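Local coordinates for protein transcriptional regulator (LacI family) (Clostridium acetobutylicum ATCC 824, PDB 3G85) that probably regulates transcription by binding DNA at operator-like sites, as LacI-family regulators do, its periplasmic-binding-protein-like part probably sensing a small effector, at residues A[21-24]-A[25-28]; A[55-58]-A[59-62]; A[80-83]-A[84-88]. All coordinates share one frame; numbering follows the deposited sequence.

Contact 1. Residues A[21-24]-A[25-28]; sequences DISV and NIIS
Ile26 N donates to Ser23 O at 3.1 Å with an N-H...O angle of 155°, and Ile27 N makes the next i to i+3 bond to Val24 O, also 3.1 Å. These two successive bonds, made by the backbone alone, wind the continuous chain of 21-24 and 25-28 into the helix that follows.

These turns lead from the loop after strand 13-19 into helix 27-40, the first beta-alpha connection of a LacI-type effector domain. Ile22 lies near a bound glycerol, probably from the crystallisation liquor, though such a molecule may mark a pocket.

The apolar contacts gather round Ile26. With CG1 anti to the carbonyl carbon (chi1 -60°), its chain runs back over the preceding turn, and CD1 comes to 3.8 Å from Ser23 CB. The same methyl meets Ile22 CG2 at 4.1 Å, the two isoleucines crossing at about a right angle. Ile27 turns its CG1 branch away, while its CG2 methyl sits close against Val24 O, at 3.1 Å.

Before the turn, Asp21 OD1 is hydrogen-bonded to Ser19 OG and Asn76 ND2. Ile26 also touches Trp18 of strand 13-19 and Asn226 in the loop after strand 219-224, a strand of the other sheet.

Contact 2. Residues A[55-58]-A[59-62]; sequences DCLH and LEKG
Leu59 lies beside the imidazole of His58, the two side chains pointing the same way, in a CH-pi contact between sequence neighbours. Leu59 CG stands over one ring face, 3.9 Å from the His58 ring centroid and displaced toward the rim, while Leu59 CD2 reaches His58 NE2 at 3.4 Å. The ring gets there because CG of His58 lies between its own backbone N and carbonyl carbon (chi1 73°). On its other branch Leu59 touches back along the turn, CD1 lying 4.2 Å from Cys56 CB.

Two backbone bonds underlie these contacts. Leu59 N bonds to Cys56 O at 3.1 Å, and Glu60 N follows with a straighter bond to Leu57 O at 2.9 Å. Such successive i to i+3 bonds make a short 3-10 turn. Two waters brace it: one donates to Cys56 O and Glu60 OE2, the second to His58 O and Glu60 O. Glu60 folds back at chi2 (-67°), which lets its carboxylate share the first water.

Further out, Asp81 OD2 accepts the backbone N-H of Leu57 and Asp81 OD1 a weak bond from His58 N, while the His58 ring meets that of Tyr80 at about 65°. The turn lies between the start of helix 79-87 and the parallel sheet, Leu57 and Glu60 packing on Tyr52 of the outermost strand 46-52 and Tyr17 of the adjoining strand 13-19.

Contact 3. Residues A[80-83]-A[84-88]; sequences YDLE and YLNKA
Leu82 reaches along the helix to overlap the amide of Asn86, CD1 lying 3.7 Å from Asn86 OD1 and CG 4.0 Å from Asn86 ND2. The side chains meet obliquely; Leu82 CG, anti to the backbone N (chi1 -176°), sets the branched end beside the Asn86 amide. The same two residues are joined through the backbone by Asn86 N to Leu82 O, a short bond of 2.7 Å.

This i to i+4 spacing, the hallmark of an alpha-helix, recurs from Leu85 N to Asp81 O at 3.0 Å and from Lys87 N to Glu83 O at 3.3 Å; the bond from Tyr84 N to Tyr80 O is weak. On a more exposed side, Lys87 bends at chi2 and chi4 and curls back over Glu83, CG touching Glu83 O at 3.3 Å. Its NZ stays 4.6 Å from Glu83 OE2, too far for a salt bridge though weak attraction is possible.

Helix 79-87 is the helix of the beta-alpha-beta unit between strands 71-74 and 94-97. Leu82 and Leu85 pack on Leu96, Leu85 also on Ile94. Lys103 NZ is hydrogen-bonded to the carbonyl oxygens of Leu85, Asn86 and Ala88, and Tyr104 OH to that of Leu85, at the end of the helix.

How the contacts relate
All three contacts are local and belong to the lobe built on the parallel sheet that contains strand 13-19, but they differ in how the chain winds. Contacts 1 and 2 lie at the surface and rest on i to i+3 turns, one leading into a helix, the other in a loop; contact 3 is partly buried and has the i to i+4 bonds of a regular helix. Aliphatic packing marks contact 1, a ring face and bridging waters contact 2, and a leucine-amide overlap contact 3. Contacts 2 and 3 touch directly through Asp81, whereas contact 1 stands apart, its centre about 19 Å from that of contact 2.

Contact 1. Residues A[21-24]-A[25-28]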
ATOM      1  N   ASP A  21     -10.473  -1.681  -7.988  1.00 23.83           N
ATOM      2  CA  ASP A  21     -10.629  -1.594  -6.518  1.00 25.86           C
ATOM      3  C   ASP A  21      -9.555  -0.709  -5.840  1.00 25.22           C
ATOM      4  O   ASP A  21      -9.720  -0.316  -4.688  1.00 25.11           O
ATOM      5  CB  ASP A  21     -10.738  -2.970  -5.851  1.00 26.62           C
ATOM      6  CG  ASP A  21      -9.509  -3.841  -6.062  1.00 29.55           C
ATOM      7  OD1 ASP A  21      -8.645  -3.523  -6.908  1.00 33.32           O
ATOM      8  OD2 ASP A  21      -9.411  -4.872  -5.355  1.00 30.71           O
ATOM      9  N   ILE A  22      -8.471  -0.406  -6.565  1.00 23.20           N
ATOM     10  CA  ILE A  22      -7.391   0.373  -6.013  1.00 23.10           C
ATOM     11  C   ILE A  22      -7.829   1.842  -5.911  1.00 23.82           C
ATOM     12  O   ILE A  22      -8.439   2.387  -6.844  1.00 23.96           O
ATOM     13  CB  ILE A  22      -6.104   0.293  -6.854  1.00 22.38           C
ATOM     14  CG1 ILE A  22      -5.690  -1.187  -7.108  1.00 22.47           C
ATOM     15  CG2 ILE A  22      -4.998   1.086  -6.136  1.00 23.34           C
ATOM     16  CD1 ILE A  22      -4.675  -1.380  -8.266  1.00 22.08           C
ATOM     17  N   SER A  23      -7.495   2.469  -4.788  1.00 24.98           N
ATOM     18  CA  SER A  23      -7.651   3.905  -4.639  1.00 25.79           C
ATOM     19  C   SER A  23      -6.957   4.610  -5.810  1.00 25.37           C
ATOM     20  O   SER A  23      -5.749   4.449  -6.003  1.00 23.52           O
ATOM     21  CB  SER A  23      -7.029   4.346  -3.318  1.00 27.17           C
ATOM     22  OG  SER A  23      -7.064   5.757  -3.220  1.00 34.65           O
ATOM     23  N   VAL A  24      -7.722   5.383  -6.590  1.00 24.12           N
ATOM     24  CA  VAL A  24      -7.183   5.940  -7.844  1.00 25.87           C
ATOM     25  C   VAL A  24      -6.019   6.877  -7.610  1.00 24.50           C
ATOM     26  O   VAL A  24      -5.155   7.020  -8.475  1.00 23.54           O
ATOM     27  CB  VAL A  24      -8.243   6.683  -8.732  1.00 26.31           C
ATOM     28  CG1 VAL A  24      -9.359   5.738  -9.131  1.00 29.98           C
ATOM     29  CG2 VAL A  24      -8.791   7.919  -8.023  1.00 27.36           C
ATOM     30  N   ASN A  25      -5.981   7.520  -6.443  1.00 23.96           N
ATOM     31  CA  ASN A  25      -4.905   8.482  -6.172  1.00 25.04           C
ATOM     32  C   ASN A  25      -3.525   7.862  -6.103  1.00 24.53           C
ATOM     33  O   ASN A  25      -2.504   8.543  -6.324  1.00 25.20           O
ATOM     34  CB  ASN A  25      -5.193   9.247  -4.883  1.00 25.61           C
ATOM     35  CG  ASN A  25      -6.375  10.127  -5.032  1.00 30.08           C
ATOM     36  OD1 ASN A  25      -7.495   9.684  -4.839  1.00 36.25           O
ATOM     37  ND2 ASN A  25      -6.152  11.353  -5.441  1.00 34.99           N
ATOM     38  N   ILE A  26      -3.485   6.568  -5.800  1.00 22.60           N
ATOM     39  CA  ILE A  26      -2.202   5.897  -5.674  1.00 22.76           C
ATOM     40  C   ILE A  26      -1.468   5.846  -7.030  1.00 22.61           C
ATOM     41  O   ILE A  26      -0.233   5.737  -7.100  1.00 22.11           O
ATOM     42  CB  ILE A  26      -2.341   4.483  -5.051  1.00 20.76           C
ATOM     43  CG1 ILE A  26      -2.952   4.581  -3.653  1.00 22.00           C
ATOM     44  CG2 ILE A  26      -0.951   3.836  -4.921  1.00 22.56           C
ATOM     45  CD1 ILE A  26      -3.411   3.217  -3.027  1.00 24.53           C
ATOM     46  N   ILE A  27      -2.233   5.982  -8.111  1.00 23.25           N
ATOM     47  CA  ILE A  27      -1.675   5.784  -9.439  1.00 24.04           C
ATOM     48  C   ILE A  27      -0.577   6.824  -9.730  1.00 24.05           C
ATOM     49  O   ILE A  27       0.376   6.533 -10.428  1.00 23.31           O
ATOM     50  CB  ILE A  27      -2.798   5.701 -10.508  1.00 24.51           C
ATOM     51  CG1 ILE A  27      -2.382   4.799 -11.701  1.00 28.07           C
ATOM     52  CG2 ILE A  27      -3.275   7.063 -10.908  1.00 23.13           C
ATOM     53  CD1 ILE A  27      -1.569   5.488 -12.747  1.00 35.18           C
ATOM     54  N   SER A  28      -0.653   7.986  -9.089  1.00 24.04           N
ATOM     55  CA  SER A  28       0.354   9.010  -9.311  1.00 24.83           C
ATOM     56  C   SER A  28       1.783   8.568  -8.944  1.00 22.87           C
ATOM     57  O   SER A  28       2.744   8.948  -9.607  1.00 22.83           O
ATOM     58  CB  SER A  28      -0.026  10.298  -8.564  1.00 25.01           C
ATOM     59  OG  SER A  28      -0.001  10.087  -7.167  1.00 28.27           O
TER

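Contact 2. Residues A[55-58]-A[59-62]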
ATOM      1  N   ASP A  55     -11.438  -8.338 -10.657  1.00 27.63           N
ATOM      2  CA  ASP A  55     -11.746  -9.719 -11.063  1.00 27.98           C
ATOM      3  C   ASP A  55     -11.819  -9.975 -12.566  1.00 28.89           C
ATOM      4  O   ASP A  55     -12.194 -11.086 -12.995  1.00 30.43           O
ATOM      5  CB  ASP A  55     -13.015 -10.243 -10.357  1.00 28.05           C
ATOM      6  CG  ASP A  55     -12.814 -10.454  -8.860  1.00 28.22           C
ATOM      7  OD1 ASP A  55     -11.663 -10.673  -8.396  1.00 29.23           O
ATOM      8  OD2 ASP A  55     -13.813 -10.406  -8.128  1.00 29.01           O
ATOM      9  N   CYS A  56     -11.452  -8.988 -13.387  1.00 27.92           N
ATOM     10  CA  CYS A  56     -11.547  -9.178 -14.817  1.00 28.42           C
ATOM     11  C   CYS A  56     -10.195  -9.268 -15.531  1.00 28.40           C
ATOM     12  O   CYS A  56     -10.142  -9.174 -16.747  1.00 29.38           O
ATOM     13  CB  CYS A  56     -12.398  -8.077 -15.444  1.00 27.44           C
ATOM     14  SG  CYS A  56     -14.100  -8.065 -14.826  1.00 30.59           S
ATOM     15  N   LEU A  57      -9.118  -9.496 -14.791  1.00 28.06           N
ATOM     16  CA  LEU A  57      -7.799  -9.503 -15.418  1.00 27.59           C
ATOM     17  C   LEU A  57      -7.768 -10.591 -16.480  1.00 28.64           C
ATOM     18  O   LEU A  57      -7.279 -10.371 -17.588  1.00 28.62           O
ATOM     19  CB  LEU A  57      -6.675  -9.728 -14.406  1.00 26.57           C
ATOM     20  CG  LEU A  57      -5.262  -9.727 -15.031  1.00 26.18           C
ATOM     21  CD1 LEU A  57      -4.951  -8.418 -15.710  1.00 25.11           C
ATOM     22  CD2 LEU A  57      -4.205 -10.066 -13.957  1.00 27.06           C
ATOM     23  N   HIS A  58      -8.351 -11.736 -16.146  1.00 29.48           N
ATOM     24  CA  HIS A  58      -8.385 -12.884 -17.053  1.00 31.42           C
ATOM     25  C   HIS A  58      -8.950 -12.612 -18.454  1.00 31.67           C
ATOM     26  O   HIS A  58      -8.576 -13.294 -19.395  1.00 31.92           O
ATOM     27  CB  HIS A  58      -9.069 -14.090 -16.373  1.00 32.60           C
ATOM     28  CG  HIS A  58     -10.548 -13.953 -16.233  1.00 33.73           C
ATOM     29  ND1 HIS A  58     -11.141 -13.333 -15.151  1.00 36.07           N
ATOM     30  CD2 HIS A  58     -11.557 -14.363 -17.037  1.00 35.52           C
ATOM     31  CE1 HIS A  58     -12.457 -13.383 -15.292  1.00 35.98           C
ATOM     32  NE2 HIS A  58     -12.736 -13.991 -16.435  1.00 36.61           N
ATOM     33  N   LEU A  59      -9.805 -11.586 -18.599  1.00 31.08           N
ATOM     34  CA  LEU A  59     -10.415 -11.214 -19.883  1.00 30.73           C
ATOM     35  C   LEU A  59      -9.557 -10.294 -20.735  1.00 30.76           C
ATOM     36  O   LEU A  59      -9.931  -9.976 -21.870  1.00 30.77           O
ATOM     37  CB  LEU A  59     -11.764 -10.506 -19.634  1.00 31.04           C
ATOM     38  CG  LEU A  59     -12.798 -11.277 -18.794  1.00 32.96           C
ATOM     39  CD1 LEU A  59     -14.012 -10.405 -18.499  1.00 33.32           C
ATOM     40  CD2 LEU A  59     -13.213 -12.546 -19.527  1.00 34.82           C
ATOM     41  N   GLU A  60      -8.437  -9.817 -20.177  1.00 30.51           N
ATOM     42  CA  GLU A  60      -7.611  -8.827 -20.842  1.00 30.55           C
ATOM     43  C   GLU A  60      -6.808  -9.454 -21.972  1.00 31.84           C
ATOM     44  O   GLU A  60      -6.050 -10.398 -21.752  1.00 32.22           O
ATOM     45  CB  GLU A  60      -6.677  -8.153 -19.849  1.00 28.89           C
ATOM     46  CG  GLU A  60      -7.401  -7.171 -18.903  1.00 27.27           C
ATOM     47  CD  GLU A  60      -7.941  -5.951 -19.648  1.00 31.21           C
ATOM     48  OE1 GLU A  60      -7.290  -5.505 -20.615  1.00 30.24           O
ATOM     49  OE2 GLU A  60      -9.028  -5.459 -19.287  1.00 29.92           O
ATOM     50  N   LYS A  61      -6.953  -8.887 -23.155  1.00 33.29           N
ATOM     51  CA  LYS A  61      -6.285  -9.406 -24.345  1.00 35.70           C
ATOM     52  C   LYS A  61      -4.770  -9.174 -24.389  1.00 34.97           C
ATOM     53  O   LYS A  61      -4.044  -9.969 -24.971  1.00 35.08           O
ATOM     54  CB  LYS A  61      -7.004  -8.934 -25.613  1.00 36.81           C
ATOM     55  CG  LYS A  61      -8.221  -9.862 -25.932  1.00 38.19           C
ATOM     56  CD  LYS A  61      -8.887  -9.509 -27.252  1.00 39.65           C
ATOM     57  CE  LYS A  61      -9.989 -10.513 -27.619  1.00 43.34           C
ATOM     58  NZ  LYS A  61     -11.168 -10.375 -26.690  1.00 46.50           N
ATOM     59  N   GLY A  62      -4.303  -8.116 -23.736  1.00 34.78           N
ATOM     60  CA  GLY A  62      -2.867  -7.813 -23.636  1.00 34.96           C
ATOM     61  C   GLY A  62      -2.027  -8.822 -22.854  1.00 35.19           C
ATOM     62  O   GLY A  62      -0.803  -8.708 -22.830  1.00 33.79           O
TER
HETATM   63  O   HOH W   1     -10.930  -6.965 -18.234  1.00 27.22           O
HETATM   64  O   HOH W   2      -6.569 -12.785 -21.115  1.00 45.54           O

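Contact 3. Residues A[80-83]-A[84-88]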
ATOM      1  N   TYR A  80      -9.258 -14.184  -7.268  1.00 29.68           N
ATOM      2  CA  TYR A  80      -9.872 -14.756  -8.445  1.00 30.07           C
ATOM      3  C   TYR A  80      -8.923 -14.697  -9.658  1.00 30.18           C
ATOM      4  O   TYR A  80      -8.671 -15.710 -10.329  1.00 28.95           O
ATOM      5  CB  TYR A  80     -11.204 -14.056  -8.729  1.00 30.66           C
ATOM      6  CG  TYR A  80     -11.925 -14.739  -9.853  1.00 32.65           C
ATOM      7  CD1 TYR A  80     -12.666 -15.905  -9.616  1.00 33.65           C
ATOM      8  CD2 TYR A  80     -11.838 -14.259 -11.151  1.00 32.99           C
ATOM      9  CE1 TYR A  80     -13.309 -16.561 -10.638  1.00 34.63           C
ATOM     10  CE2 TYR A  80     -12.476 -14.921 -12.203  1.00 34.88           C
ATOM     11  CZ  TYR A  80     -13.203 -16.077 -11.924  1.00 35.28           C
ATOM     12  OH  TYR A  80     -13.827 -16.751 -12.937  1.00 38.63           O
ATOM     13  N   ASP A  81      -8.363 -13.515  -9.911  1.00 29.73           N
ATOM     14  CA  ASP A  81      -7.448 -13.318 -11.041  1.00 30.26           C
ATOM     15  C   ASP A  81      -6.143 -14.096 -10.898  1.00 31.38           C
ATOM     16  O   ASP A  81      -5.591 -14.608 -11.879  1.00 30.62           O
ATOM     17  CB  ASP A  81      -7.208 -11.825 -11.264  1.00 29.86           C
ATOM     18  CG  ASP A  81      -8.363 -11.184 -12.040  1.00 31.28           C
ATOM     19  OD1 ASP A  81      -8.946 -11.903 -12.902  1.00 30.90           O
ATOM     20  OD2 ASP A  81      -8.690 -10.011 -11.795  1.00 29.28           O
ATOM     21  N   LEU A  82      -5.701 -14.213  -9.657  1.00 32.88           N
ATOM     22  CA  LEU A  82      -4.467 -14.915  -9.328  1.00 35.00           C
ATOM     23  C   LEU A  82      -4.600 -16.407  -9.580  1.00 36.32           C
ATOM     24  O   LEU A  82      -3.685 -17.027 -10.110  1.00 37.00           O
ATOM     25  CB  LEU A  82      -4.026 -14.606  -7.884  1.00 34.39           C
ATOM     26  CG  LEU A  82      -2.681 -15.215  -7.447  1.00 35.18           C
ATOM     27  CD1 LEU A  82      -1.566 -14.988  -8.438  1.00 32.03           C
ATOM     28  CD2 LEU A  82      -2.266 -14.686  -6.071  1.00 35.66           C
ATOM     29  N   GLU A  83      -5.750 -16.974  -9.222  1.00 37.96           N
ATOM     30  CA  GLU A  83      -6.035 -18.378  -9.541  1.00 39.64           C
ATOM     31  C   GLU A  83      -5.946 -18.640 -11.052  1.00 39.50           C
ATOM     32  O   GLU A  83      -5.358 -19.644 -11.464  1.00 40.41           O
ATOM     33  CB  GLU A  83      -7.389 -18.829  -8.971  1.00 39.51           C
ATOM     34  CG  GLU A  83      -7.924 -20.093  -9.646  1.00 43.69           C
ATOM     35  CD  GLU A  83      -8.788 -20.926  -8.766  1.00 47.42           C
ATOM     36  OE1 GLU A  83      -9.063 -20.512  -7.623  1.00 48.89           O
ATOM     37  OE2 GLU A  83      -9.202 -22.015  -9.229  1.00 52.19           O
ATOM     38  N   TYR A  84      -6.490 -17.728 -11.863  1.00 39.23           N
ATOM     39  CA  TYR A  84      -6.363 -17.815 -13.311  1.00 38.62           C
ATOM     40  C   TYR A  84      -4.901 -17.757 -13.769  1.00 38.41           C
ATOM     41  O   TYR A  84      -4.477 -18.546 -14.639  1.00 37.86           O
ATOM     42  CB  TYR A  84      -7.163 -16.723 -14.030  1.00 39.06           C
ATOM     43  CG  TYR A  84      -6.835 -16.675 -15.506  1.00 39.31           C
ATOM     44  CD1 TYR A  84      -7.393 -17.597 -16.387  1.00 40.72           C
ATOM     45  CD2 TYR A  84      -5.941 -15.723 -16.020  1.00 38.92           C
ATOM     46  CE1 TYR A  84      -7.077 -17.582 -17.753  1.00 41.70           C
ATOM     47  CE2 TYR A  84      -5.614 -15.693 -17.369  1.00 40.46           C
ATOM     48  CZ  TYR A  84      -6.186 -16.633 -18.237  1.00 40.62           C
ATOM     49  OH  TYR A  84      -5.868 -16.629 -19.587  1.00 42.30           O
ATOM     50  N   LEU A  85      -4.139 -16.813 -13.218  1.00 37.47           N
ATOM     51  CA  LEU A  85      -2.713 -16.729 -13.549  1.00 37.39           C
ATOM     52  C   LEU A  85      -1.938 -17.973 -13.098  1.00 38.10           C
ATOM     53  O   LEU A  85      -1.046 -18.441 -13.805  1.00 38.09           O
ATOM     54  CB  LEU A  85      -2.058 -15.495 -12.935  1.00 37.25           C
ATOM     55  CG  LEU A  85      -2.131 -14.109 -13.561  1.00 35.84           C
ATOM     56  CD1 LEU A  85      -0.875 -13.374 -13.138  1.00 35.15           C
ATOM     57  CD2 LEU A  85      -2.242 -14.113 -15.051  1.00 36.86           C
ATOM     58  N   ASN A  86      -2.274 -18.481 -11.914  1.00 39.03           N
ATOM     59  CA  ASN A  86      -1.610 -19.659 -11.364  1.00 40.34           C
ATOM     60  C   ASN A  86      -1.700 -20.893 -12.242  1.00 41.44           C
ATOM     61  O   ASN A  86      -0.773 -21.708 -12.242  1.00 41.89           O
ATOM     62  CB  ASN A  86      -2.135 -19.982  -9.970  1.00 40.16           C
ATOM     63  CG  ASN A  86      -1.501 -19.122  -8.907  1.00 39.87           C
ATOM     64  OD1 ASN A  86      -0.501 -18.453  -9.169  1.00 39.38           O
ATOM     65  ND2 ASN A  86      -2.084 -19.124  -7.703  1.00 39.29           N
ATOM     66  N   LYS A  87      -2.801 -21.023 -12.981  1.00 42.63           N
ATOM     67  CA  LYS A  87      -3.048 -22.202 -13.827  1.00 43.95           C
ATOM     68  C   LYS A  87      -2.717 -21.953 -15.299  1.00 44.28           C
ATOM     69  O   LYS A  87      -2.538 -22.896 -16.073  1.00 44.23           O
ATOM     70  CB  LYS A  87      -4.495 -22.701 -13.664  1.00 44.71           C
ATOM     71  CG  LYS A  87      -4.992 -22.846 -12.197  1.00 46.43           C
ATOM     72  CD  LYS A  87      -4.012 -23.615 -11.289  1.00 49.23           C
ATOM     73  CE  LYS A  87      -4.592 -23.847  -9.871  1.00 49.80           C
ATOM     74  NZ  LYS A  87      -4.679 -22.603  -9.014  1.00 51.31           N
ATOM     75  N   ALA A  88      -2.608 -20.681 -15.676  1.00 44.43           N
ATOM     76  CA  ALA A  88      -2.311 -20.286 -17.058  1.00 44.64           C
ATOM     77  C   ALA A  88      -0.844 -20.493 -17.415  1.00 44.89           C
ATOM     78  O   ALA A  88       0.045 -20.401 -16.558  1.00 44.69           O
ATOM     79  CB  ALA A  88      -2.696 -18.811 -17.292  1.00 44.53           C
TER